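Local coordinates for DUF3194 domain-containing protein (Thermococcus onnurineus, PDB 3UEB), which is of unknown function but pairs with a second copy of itself in the crystal through an antiparallel strand-to-strand edge and flanking helices, at the interface of chains A and B. Numbering follows the deposited sequence. Chains: chain A/B, Putative uncharacterized protein.

Contact 1: the interface of chains A and B. Residues chain A 39, 44; chain B 18-20, 23, 56, 62.
The C-terminal end of helix 20-41 and the 3-10 helix 44-46 of chain A meet the start of helix 20-39 of chain B and the loop residues 18 and 19 that lead into it, with strands 49-58 and 62-71 of chain B at the margin. This is a peripheral patch of the two-fold interface, flanking the strand pairing and probably adding to its hold. A:Arg44 and B:Leu23 approach tip to tip: methyl CD2 of the leucine sits over the centre of one guanidinium face, 3.5 Å from CZ. The arginine chain bends at chi2 and chi3 (-83° and -99°), which turns its flat head across the leucine. At the guanidinium edge, NH2 donates to the backbone carbonyl O of B:Leu18 at 2.8 Å; the carbonyl lies close to the guanidinium plane, whereas the donor stands above the carbonyl plane. An alanine in place of A:Arg44 would probably leave the B:Leu18 carbonyl without this donor and open a gap over the B:Leu23 methyl. A:Phe39 crosses B:Leu23 at about a right angle, its ring atom CE2 lying 3.9 Å from the same CD2, and ring atom CZ reaches CD1 of B:Ile56 at 4.1 Å. With CG anti to its backbone N (chi1 176°), the extended B:Glu20 chain brings carboxylate OE1 beside the backbone O of A:Phe39 and to 3.4 Å from CB of that residue.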
loop_
_atom_site.group_PDB
_atom_site.type_symbol
_atom_site.label_atom_id
_atom_site.label_comp_id
_atom_site.label_asym_id
_atom_site.label_seq_id
_atom_site.Cartn_x
_atom_site.Cartn_y
_atom_site.Cartn_z
ATOM N N PHE A 39 -11.231 0.193 8.119
ATOM C CA PHE A 39 -11.737 1.459 8.643
ATOM C C PHE A 39 -13.246 1.634 8.547
ATOM O O PHE A 39 -13.811 2.522 9.187
ATOM C CB PHE A 39 -11.042 2.645 7.961
ATOM C CG PHE A 39 -9.655 2.905 8.474
ATOM C CD1 PHE A 39 -8.541 2.517 7.742
ATOM C CD2 PHE A 39 -9.464 3.523 9.714
ATOM C CE1 PHE A 39 -7.247 2.739 8.232
ATOM C CE2 PHE A 39 -8.178 3.749 10.215
ATOM C CZ PHE A 39 -7.064 3.355 9.471
ATOM N N ARG A 44 -12.039 4.670 14.543
ATOM C CA ARG A 44 -10.661 5.130 14.429
ATOM C C ARG A 44 -9.839 4.675 15.627
ATOM O O ARG A 44 -8.744 4.141 15.473
ATOM C CB ARG A 44 -10.620 6.656 14.343
ATOM C CG ARG A 44 -11.525 7.246 13.270
ATOM C CD ARG A 44 -10.885 7.242 11.882
ATOM N NE ARG A 44 -10.316 8.546 11.536
ATOM C CZ ARG A 44 -9.122 8.979 11.930
ATOM N NH1 ARG A 44 -8.347 8.213 12.694
ATOM N NH2 ARG A 44 -8.698 10.183 11.561
ATOM N N LEU B 18 -8.273 14.552 10.900
ATOM C CA LEU B 18 -8.805 14.197 9.591
ATOM C C LEU B 18 -9.995 13.257 9.734
ATOM O O LEU B 18 -10.043 12.440 10.657
ATOM C CB LEU B 18 -7.727 13.483 8.764
ATOM C CG LEU B 18 -6.613 14.193 7.990
ATOM C CD1 LEU B 18 -6.297 15.547 8.555
ATOM C CD2 LEU B 18 -5.382 13.298 8.012
ATOM N N SER B 19 -10.952 13.370 8.817
ATOM C CA SER B 19 -12.110 12.489 8.827
ATOM C C SER B 19 -11.604 11.163 8.264
ATOM O O SER B 19 -10.538 11.126 7.644
ATOM C CB SER B 19 -13.202 13.046 7.920
ATOM O OG SER B 19 -12.722 13.152 6.593
ATOM N N GLU B 20 -12.348 10.082 8.471
ATOM C CA GLU B 20 -11.912 8.787 7.954
ATOM C C GLU B 20 -11.579 8.890 6.465
ATOM O O GLU B 20 -10.529 8.427 6.013
ATOM C CB GLU B 20 -12.992 7.719 8.136
ATOM C CG GLU B 20 -12.593 6.388 7.505
ATOM C CD GLU B 20 -13.776 5.523 7.124
ATOM O OE1 GLU B 20 -13.559 4.463 6.495
ATOM O OE2 GLU B 20 -14.923 5.899 7.450
ATOM N N LEU B 23 -8.386 10.585 5.879
ATOM C CA LEU B 23 -7.264 9.788 6.366
ATOM C C LEU B 23 -6.861 8.802 5.277
ATOM O O LEU B 23 -5.687 8.687 4.921
ATOM C CB LEU B 23 -7.654 9.027 7.641
ATOM C CG LEU B 23 -6.635 8.017 8.187
ATOM C CD1 LEU B 23 -5.295 8.709 8.423
ATOM C CD2 LEU B 23 -7.159 7.398 9.488
ATOM N N ILE B 56 -0.442 3.014 9.289
ATOM C CA ILE B 56 -1.134 4.052 10.035
ATOM C C ILE B 56 -1.116 3.636 11.500
ATOM O O ILE B 56 -1.726 2.633 11.892
ATOM C CB ILE B 56 -2.573 4.227 9.519
ATOM C CG1 ILE B 56 -2.526 4.679 8.053
ATOM C CG2 ILE B 56 -3.321 5.252 10.363
ATOM C CD1 ILE B 56 -3.877 4.981 7.443
ATOM N N LEU B 62 -1.111 10.466 15.745
ATOM C CA LEU B 62 -1.558 9.774 14.531
ATOM C C LEU B 62 -0.452 9.870 13.485
ATOM O O LEU B 62 -0.152 10.963 13.002
ATOM C CB LEU B 62 -2.815 10.451 13.967
ATOM C CG LEU B 62 -3.952 9.626 13.341
ATOM C CD1 LEU B 62 -4.629 10.479 12.276
ATOM C CD2 LEU B 62 -3.444 8.319 12.746
#

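Contact 2: the interface of chains A and B. Residues chain A 31-32, 35, 51-54; chain B 31, 52-54.
A:Thr53 and B:Thr53 face each other where strand 49-56 of chain A pairs antiparallel with strand 49-58 of chain B. Backbone bonds link A:Val52 with B:Met54 and A:Met54 with B:Val52, joining the two edges into one continuous sheet. The tight part is on the helix side. There A:Gln31 and B:Gln31 meet tip to tip with their amide planes only 12° apart, each donating to the other: B:Gln31 NE2 reaches A:Gln31 OE1 at 2.5 Å, and A:Gln31 NE2 reaches B:Gln31 OE1 at 2.7 Å, both donors on carbonyl lone pairs. A:Gln31 NE2 also donates to the backbone O of A:Val52 at 2.9 Å, which, with the B:Gln31 pairing, would hold the amide from turning; B:Met54 N meets that oxygen from the opposite face. Beside the glutamines, the B:Met54 thioether bends at chi3 (-55°) and presses methyl CE against A:Ile35 CD1 at 3.4 Å. The looser part lies at the fringe, where A:Glu32 hides little surface and passes B:Gln31 in the opposite direction, OE2 staying 4.0 Å from NE2. On the other face of the sheet, the threonine hydroxyls share a hydrogen bond in which either may be the donor, A:Thr53 OG1 lying 2.5 Å from B:Thr53 OG1.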
loop_
_atom_site.group_PDB
_atom_site.type_symbol
_atom_site.label_atom_id
_atom_site.label_comp_id
_atom_site.label_asym_id
_atom_site.label_seq_id
_atom_site.Cartn_x
_atom_site.Cartn_y
_atom_site.Cartn_z
ATOM N N GLN A 31 -4.995 -3.997 -1.939
ATOM C CA GLN A 31 -4.529 -3.372 -0.708
ATOM C C GLN A 31 -5.509 -2.357 -0.138
ATOM O O GLN A 31 -5.801 -2.362 1.059
ATOM C CB GLN A 31 -3.191 -2.678 -0.943
ATOM C CG GLN A 31 -2.670 -1.947 0.292
ATOM C CD GLN A 31 -1.858 -0.723 -0.059
ATOM O OE1 GLN A 31 -2.220 0.031 -0.960
ATOM N NE2 GLN A 31 -0.766 -0.502 0.667
ATOM N N GLU A 32 -6.012 -1.485 -1.002
ATOM C CA GLU A 32 -6.939 -0.446 -0.583
ATOM C C GLU A 32 -8.324 -0.986 -0.240
ATOM O O GLU A 32 -9.035 -0.409 0.578
ATOM C CB GLU A 32 -6.987 0.643 -1.661
ATOM C CG GLU A 32 -5.580 1.188 -1.936
ATOM C CD GLU A 32 -5.518 2.225 -3.040
ATOM O OE1 GLU A 32 -6.524 2.388 -3.766
ATOM O OE2 GLU A 32 -4.446 2.869 -3.178
ATOM N N ILE A 35 -7.786 -1.937 3.264
ATOM C CA ILE A 35 -7.688 -0.776 4.151
ATOM C C ILE A 35 -9.085 -0.200 4.379
ATOM O O ILE A 35 -9.482 0.092 5.512
ATOM C CB ILE A 35 -6.793 0.337 3.543
ATOM C CG1 ILE A 35 -5.372 -0.182 3.356
ATOM C CG2 ILE A 35 -6.782 1.568 4.449
ATOM C CD1 ILE A 35 -4.497 0.743 2.519
ATOM N N GLU A 51 -1.187 -2.143 8.915
ATOM C CA GLU A 51 -0.145 -2.133 7.898
ATOM C C GLU A 51 -0.521 -3.084 6.778
ATOM O O GLU A 51 -0.722 -4.279 7.002
ATOM C CB GLU A 51 1.195 -2.556 8.499
ATOM C CG GLU A 51 1.543 -1.801 9.756
ATOM C CD GLU A 51 2.859 -2.236 10.348
ATOM O OE1 GLU A 51 3.149 -1.821 11.490
ATOM O OE2 GLU A 51 3.600 -2.990 9.672
ATOM N N VAL A 52 -0.621 -2.544 5.572
ATOM C CA VAL A 52 -0.965 -3.338 4.418
ATOM C C VAL A 52 0.101 -3.137 3.347
ATOM O O VAL A 52 0.350 -2.021 2.878
ATOM C CB VAL A 52 -2.346 -2.954 3.887
ATOM C CG1 VAL A 52 -2.774 -3.947 2.818
ATOM C CG2 VAL A 52 -3.357 -2.948 5.044
ATOM N N THR A 53 0.732 -4.240 2.977
ATOM C CA THR A 53 1.805 -4.241 2.005
ATOM C C THR A 53 1.418 -4.874 0.683
ATOM O O THR A 53 0.718 -5.880 0.660
ATOM C CB THR A 53 3.002 -5.046 2.541
ATOM O OG1 THR A 53 3.382 -4.541 3.825
ATOM C CG2 THR A 53 4.186 -4.957 1.583
ATOM N N MET A 54 1.866 -4.278 -0.415
ATOM C CA MET A 54 1.638 -4.868 -1.727
ATOM C C MET A 54 3.037 -5.058 -2.303
ATOM O O MET A 54 3.882 -4.157 -2.231
ATOM C CB MET A 54 0.793 -3.971 -2.646
ATOM C CG MET A 54 1.538 -2.851 -3.368
ATOM S SD MET A 54 0.499 -2.067 -4.613
ATOM C CE MET A 54 -0.481 -1.050 -3.555
ATOM N N GLN B 31 1.155 7.093 -1.108
ATOM C CA GLN B 31 1.610 5.852 -1.714
ATOM C C GLN B 31 1.570 5.859 -3.243
ATOM O O GLN B 31 2.515 5.417 -3.903
ATOM C CB GLN B 31 0.763 4.713 -1.170
ATOM C CG GLN B 31 1.174 3.354 -1.623
ATOM C CD GLN B 31 0.318 2.295 -0.982
ATOM O OE1 GLN B 31 0.674 1.730 0.052
ATOM N NE2 GLN B 31 -0.839 2.037 -1.580
ATOM N N VAL B 52 5.515 -1.853 -1.385
ATOM C CA VAL B 52 5.017 -0.656 -0.730
ATOM C C VAL B 52 4.077 -1.004 0.413
ATOM O O VAL B 52 3.121 -1.745 0.232
ATOM C CB VAL B 52 4.272 0.243 -1.742
ATOM C CG1 VAL B 52 3.921 1.565 -1.099
ATOM C CG2 VAL B 52 5.140 0.466 -2.970
ATOM N N THR B 53 4.352 -0.450 1.588
ATOM C CA THR B 53 3.536 -0.692 2.770
ATOM C C THR B 53 2.932 0.611 3.308
ATOM O O THR B 53 3.658 1.583 3.546
ATOM C CB THR B 53 4.382 -1.335 3.906
ATOM O OG1 THR B 53 4.869 -2.614 3.485
ATOM C CG2 THR B 53 3.543 -1.510 5.180
ATOM N N MET B 54 1.610 0.652 3.457
ATOM C CA MET B 54 0.969 1.830 4.031
ATOM C C MET B 54 0.803 1.455 5.493
ATOM O O MET B 54 0.266 0.391 5.822
ATOM C CB MET B 54 -0.410 2.122 3.432
ATOM C CG MET B 54 -1.031 3.430 3.987
ATOM S SD MET B 54 -2.781 3.703 3.606
ATOM C CE MET B 54 -2.755 3.584 1.850
#

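Contact 3: the interface of chains A and B. Residues chain A 39, 48-51; chain B 53-57.
A:Glu51 and B:Arg55 run parallel in the same direction from paired antiparallel strands, 49-56 of chain A and 49-58 of chain B. From its base outward, A:Glu51 CB lies near the B:Met54 carbonyl and the B:Thr53 methyl, while CG packs 3.6 Å from B:Arg55 CG, aliphatic against aliphatic. The extended chain carries the carboxylate carbon CD to the edge of the guanidinium, in its plane, 3.6 Å from B:Arg55 NE. At the tip, OE1 meets both CD and NE of the arginine, and OE2 stands 3.7 Å from NE in a long salt bridge. The carboxylate and guanidinium planes are 70° apart, a crossed arrangement rather than a flat two-pronged pairing. Nearer the strand end, the amide ND2 of B:Asn57 donates to A:Asp49 OD1 at 3.0 Å, approaching from above the carboxylate plane. The asparagine has CG anti to its backbone N (chi1 -178°), which carries the amide toward this oxygen. On the opposite face of the sheet, A:Ile50 and B:Ile56 pack flank to flank, methyl CG2 of A:Ile50 being 3.8 Å from B:Ile56 CB. Their backbones exchange a pair of hydrogen bonds. The site extends the intermolecular sheet and gives it a polar face and an apolar one, likely fixing the register of the paired strands.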
loop_
_atom_site.group_PDB
_atom_site.type_symbol
_atom_site.label_atom_id
_atom_site.label_comp_id
_atom_site.label_asym_id
_atom_site.label_seq_id
_atom_site.Cartn_x
_atom_site.Cartn_y
_atom_site.Cartn_z
ATOM N N PHE A 39 -11.231 0.193 8.119
ATOM C CA PHE A 39 -11.737 1.459 8.643
ATOM C C PHE A 39 -13.246 1.634 8.547
ATOM O O PHE A 39 -13.811 2.522 9.187
ATOM C CB PHE A 39 -11.042 2.645 7.961
ATOM C CG PHE A 39 -9.655 2.905 8.474
ATOM C CD1 PHE A 39 -8.541 2.517 7.742
ATOM C CD2 PHE A 39 -9.464 3.523 9.714
ATOM C CE1 PHE A 39 -7.247 2.739 8.232
ATOM C CE2 PHE A 39 -8.178 3.749 10.215
ATOM C CZ PHE A 39 -7.064 3.355 9.471
ATOM N N LYS A 48 -5.413 0.602 16.323
ATOM C CA LYS A 48 -4.186 1.063 16.940
ATOM C C LYS A 48 -3.063 1.084 15.901
ATOM O O LYS A 48 -2.289 2.041 15.823
ATOM C CB LYS A 48 -3.826 0.144 18.109
ATOM C CG LYS A 48 -2.572 0.520 18.870
ATOM C CD LYS A 48 -2.418 -0.381 20.088
ATOM C CE LYS A 48 -1.104 -0.166 20.807
ATOM N NZ LYS A 48 -0.934 -1.153 21.924
ATOM N N ASP A 49 -2.986 0.039 15.090
ATOM C CA ASP A 49 -1.947 -0.032 14.077
ATOM C C ASP A 49 -2.359 -0.942 12.943
ATOM O O ASP A 49 -2.694 -2.106 13.162
ATOM C CB ASP A 49 -0.647 -0.564 14.677
ATOM C CG ASP A 49 0.518 -0.503 13.699
ATOM O OD1 ASP A 49 0.993 0.617 13.411
ATOM O OD2 ASP A 49 0.961 -1.569 13.220
ATOM N N ILE A 50 -2.348 -0.399 11.730
ATOM C CA ILE A 50 -2.677 -1.182 10.561
ATOM C C ILE A 50 -1.568 -1.026 9.525
ATOM O O ILE A 50 -1.051 0.075 9.302
ATOM C CB ILE A 50 -4.043 -0.767 9.955
ATOM C CG1 ILE A 50 -4.322 -1.610 8.710
ATOM C CG2 ILE A 50 -4.069 0.723 9.636
ATOM C CD1 ILE A 50 -5.619 -1.239 7.989
ATOM N N GLU A 51 -1.187 -2.143 8.915
ATOM C CA GLU A 51 -0.145 -2.133 7.898
ATOM C C GLU A 51 -0.521 -3.084 6.778
ATOM O O GLU A 51 -0.722 -4.279 7.002
ATOM C CB GLU A 51 1.195 -2.556 8.499
ATOM C CG GLU A 51 1.543 -1.801 9.756
ATOM C CD GLU A 51 2.859 -2.236 10.348
ATOM O OE1 GLU A 51 3.149 -1.821 11.490
ATOM O OE2 GLU A 51 3.600 -2.990 9.672
ATOM N N THR B 53 4.352 -0.450 1.588
ATOM C CA THR B 53 3.536 -0.692 2.770
ATOM C C THR B 53 2.932 0.611 3.308
ATOM O O THR B 53 3.658 1.583 3.546
ATOM C CB THR B 53 4.382 -1.335 3.906
ATOM O OG1 THR B 53 4.869 -2.614 3.485
ATOM C CG2 THR B 53 3.543 -1.510 5.180
ATOM N N MET B 54 1.610 0.652 3.457
ATOM C CA MET B 54 0.969 1.830 4.031
ATOM C C MET B 54 0.803 1.455 5.493
ATOM O O MET B 54 0.266 0.391 5.822
ATOM C CB MET B 54 -0.410 2.122 3.432
ATOM C CG MET B 54 -1.031 3.430 3.987
ATOM S SD MET B 54 -2.781 3.703 3.606
ATOM C CE MET B 54 -2.755 3.584 1.850
ATOM N N ARG B 55 1.261 2.337 6.367
ATOM C CA ARG B 55 1.223 2.092 7.792
ATOM C C ARG B 55 0.589 3.289 8.498
ATOM O O ARG B 55 1.002 4.436 8.310
ATOM C CB ARG B 55 2.665 1.858 8.266
ATOM C CG ARG B 55 2.876 1.494 9.718
ATOM C CD ARG B 55 4.386 1.359 10.003
ATOM N NE ARG B 55 5.028 0.364 9.137
ATOM C CZ ARG B 55 6.161 0.558 8.456
ATOM N NH1 ARG B 55 6.800 1.719 8.527
ATOM N NH2 ARG B 55 6.658 -0.414 7.697
ATOM N N ILE B 56 -0.442 3.014 9.289
ATOM C CA ILE B 56 -1.134 4.052 10.035
ATOM C C ILE B 56 -1.116 3.636 11.500
ATOM O O ILE B 56 -1.726 2.633 11.892
ATOM C CB ILE B 56 -2.573 4.227 9.519
ATOM C CG1 ILE B 56 -2.526 4.679 8.053
ATOM C CG2 ILE B 56 -3.321 5.252 10.363
ATOM C CD1 ILE B 56 -3.877 4.981 7.443
ATOM N N ASN B 57 -0.376 4.401 12.299
ATOM C CA ASN B 57 -0.237 4.125 13.714
ATOM C C ASN B 57 -0.907 5.205 14.558
ATOM O O ASN B 57 -0.661 6.403 14.383
ATOM C CB ASN B 57 1.249 3.997 14.062
ATOM C CG ASN B 57 1.481 3.651 15.522
ATOM O OD1 ASN B 57 1.492 4.529 16.388
ATOM N ND2 ASN B 57 1.658 2.365 15.802
#

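Contacts 2 and 3 are consecutive stretches of one antiparallel strand pair, their C-alpha centres about 8 Å apart and A:Glu51, B:Thr53 and B:Met54 common to both. Contact 1 lies about 10 Å from contact 3, with which it shares A:Phe39 and B:Ile56, and about 15 Å from contact 2. Contact 3 thus bridges the middle of the sheet, where the two copies of residue 53 meet, to the helix ends at the periphery. Twofold symmetry repeats contacts 1 and 3 with the chains exchanged. Together they suggest a dimer with a continuous sheet, although the structure alone does not show that it forms in solution.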